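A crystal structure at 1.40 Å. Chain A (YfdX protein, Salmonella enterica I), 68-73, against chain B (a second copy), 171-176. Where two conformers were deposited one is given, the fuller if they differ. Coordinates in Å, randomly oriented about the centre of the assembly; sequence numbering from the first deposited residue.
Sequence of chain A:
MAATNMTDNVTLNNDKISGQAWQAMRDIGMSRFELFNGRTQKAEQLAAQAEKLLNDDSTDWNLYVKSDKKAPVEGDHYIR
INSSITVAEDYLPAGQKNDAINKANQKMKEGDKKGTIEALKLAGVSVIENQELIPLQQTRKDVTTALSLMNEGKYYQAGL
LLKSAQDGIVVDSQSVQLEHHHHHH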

# COMPACT_ATOMS: atom_id res chain seq x y z
N ASP A 68 -21.52 11.56 1.55
CA ASP A 68 -21.74 10.67 2.68
C ASP A 68 -20.47 10.41 3.49
O ASP A 68 -20.37 9.36 4.16
CB ASP A 68 -22.40 9.36 2.24
CG ASP A 68 -21.48 8.48 1.39
OD1 ASP A 68 -20.51 9.00 0.80
OD2 ASP A 68 -21.74 7.26 1.29
N LYS A 69 -19.50 11.32 3.49
CA LYS A 69 -18.25 11.10 4.21
C LYS A 69 -17.81 12.40 4.88
O LYS A 69 -17.54 13.39 4.20
CB LYS A 69 -17.16 10.59 3.28
CG LYS A 69 -15.97 10.09 4.05
CD LYS A 69 -14.95 9.44 3.17
CE LYS A 69 -13.95 8.66 4.02
NZ LYS A 69 -14.53 7.39 4.54
N LYS A 70 -17.72 12.39 6.21
CA LYS A 70 -17.35 13.59 6.95
C LYS A 70 -15.84 13.82 6.88
O LYS A 70 -15.04 12.93 7.19
CB LYS A 70 -17.83 13.47 8.40
CG LYS A 70 -17.59 14.69 9.31
CD LYS A 70 -16.43 14.39 10.23
CE LYS A 70 -16.19 15.36 11.39
NZ LYS A 70 -16.35 16.80 11.02
N ALA A 71 -15.46 15.01 6.46
CA ALA A 71 -14.05 15.36 6.40
C ALA A 71 -13.54 15.73 7.79
O ALA A 71 -14.32 16.16 8.65
CB ALA A 71 -13.85 16.52 5.44
N PRO A 72 -12.24 15.58 8.04
CA PRO A 72 -11.71 15.86 9.39
C PRO A 72 -11.82 17.31 9.80
O PRO A 72 -11.91 17.59 11.01
CB PRO A 72 -10.24 15.42 9.32
CG PRO A 72 -10.07 14.70 8.04
CD PRO A 72 -11.20 15.04 7.13
N VAL A 73 -11.78 18.25 8.86
CA VAL A 73 -11.77 19.67 9.16
C VAL A 73 -13.17 20.23 8.93
O VAL A 73 -13.80 19.94 7.90
CB VAL A 73 -10.71 20.41 8.33
CG1 VAL A 73 -10.78 21.91 8.58
CG2 VAL A 73 -9.32 19.86 8.64
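Chain B, residues 171-176: VDSQSV

Residues 171-175 of chain B form the end of a strand that begins earlier in the chain, and Val B176 leaves it as loop. The chain A segment is less regular. It turns a corner at Asp A68 and Lys A69 and then runs on in extended form towards Pro A72. The two touching parts, taken from Lys A69 CA to Pro A72 CA and from Asp B172 CA to Ser B175 CA, point 48° apart. They run in broadly the same sense. No direct backbone-to-backbone hydrogen bond joins them; the links are made by side chains and water 1. The backbones come nearest at Pro A72 and Ser B175, whose CA atoms are 4.9 Å apart. The two stretches together bury 229 Å².

Lys A69 holds one end of the contact. Its CB points sideways, but the side chain is extended through chi3, all t, and ends with chi4 at p. This carries the amino group to chain B. Lys A69 NZ donates a hydrogen bond to the backbone O of Ser B173 at 2.9 Å, so that carbonyl is satisfied by a side chain from the other copy. The same NZ lies 4.0 Å from OD1 of Asp B172, a long salt bridge. The end of the aspartate side chain approaches although its CB points sideways. NZ also passes 4.2 Å from CG of Gln B174.

Ser B175 holds the other end and has the largest covered area of either stretch. Its CB points toward chain A. With chi1 at p, its OG donates to the backbone O of Lys A70 at 3.0 Å. The position of this hydroxyl is less certain, because OG is modelled too close to CD of Lys A70, at 2.8 Å. Water 1 gives a second link between the same two residues. It donates to Lys A70 O at 2.8 Å and accepts from Ser B175 N at 3.0 Å. The carbonyl of Lys A70 thus accepts from both the serine hydroxyl and the water, and the backbone NH of Ser B175 is satisfied through the water.

The amino group of Lys A70 turns back on its own chain, where NZ makes a weak hydrogen bond to Ala A71 O at 3.2 Å. Ser B173 OG is satisfied elsewhere in the structure.

The remaining contact is apolar in character. Ser B175 CB sits 3.8 Å from CA of Pro A72 and 4.1 Å from C of Ala A71. The methyl of Ala A71 points away from chain B, as does the side chain of Val A73 at its CB.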

# COMPACT_ATOMS: atom_id res chain seq x y z
N VAL B 171 -9.96 -0.90 3.90
CA VAL B 171 -9.62 0.03 4.97
C VAL B 171 -10.61 1.17 4.91
O VAL B 171 -10.61 1.95 3.95
CB VAL B 171 -8.18 0.53 4.87
CG1 VAL B 171 -7.89 1.55 5.98
CG2 VAL B 171 -7.19 -0.63 4.94
N ASP B 172 -11.46 1.27 5.93
CA ASP B 172 -12.37 2.40 6.09
C ASP B 172 -11.64 3.45 6.92
O ASP B 172 -11.40 3.25 8.12
CB ASP B 172 -13.63 1.94 6.83
CG ASP B 172 -14.72 3.00 6.85
OD1 ASP B 172 -14.41 4.20 6.89
OD2 ASP B 172 -15.91 2.61 6.83
N SER B 173 -11.29 4.56 6.29
CA SER B 173 -10.64 5.67 6.97
C SER B 173 -11.69 6.72 7.27
O SER B 173 -12.32 7.25 6.34
CB SER B 173 -9.52 6.25 6.09
OG SER B 173 -8.53 5.27 5.83
N GLN B 174 -11.90 7.01 8.54
CA GLN B 174 -12.94 7.94 8.95
C GLN B 174 -12.38 8.97 9.92
O GLN B 174 -11.52 8.66 10.75
CB GLN B 174 -14.12 7.22 9.60
CG GLN B 174 -15.09 6.61 8.60
CD GLN B 174 -16.15 5.73 9.26
OE1 GLN B 174 -17.34 5.90 9.02
NE2 GLN B 174 -15.71 4.78 10.08
N SER B 175 -12.87 10.19 9.78
CA SER B 175 -12.60 11.21 10.78
C SER B 175 -13.21 10.79 12.11
O SER B 175 -14.20 10.05 12.17
CB SER B 175 -13.20 12.52 10.32
OG SER B 175 -14.58 12.33 10.13
N VAL B 176 -12.58 11.24 13.19
CA VAL B 176 -12.94 10.81 14.53
C VAL B 176 -14.13 11.63 15.02
O VAL B 176 -14.04 12.86 15.14
CB VAL B 176 -11.75 10.93 15.49
CG1 VAL B 176 -12.10 10.36 16.85
CG2 VAL B 176 -10.55 10.22 14.90
O HOH W 1 -15.07 10.19 7.68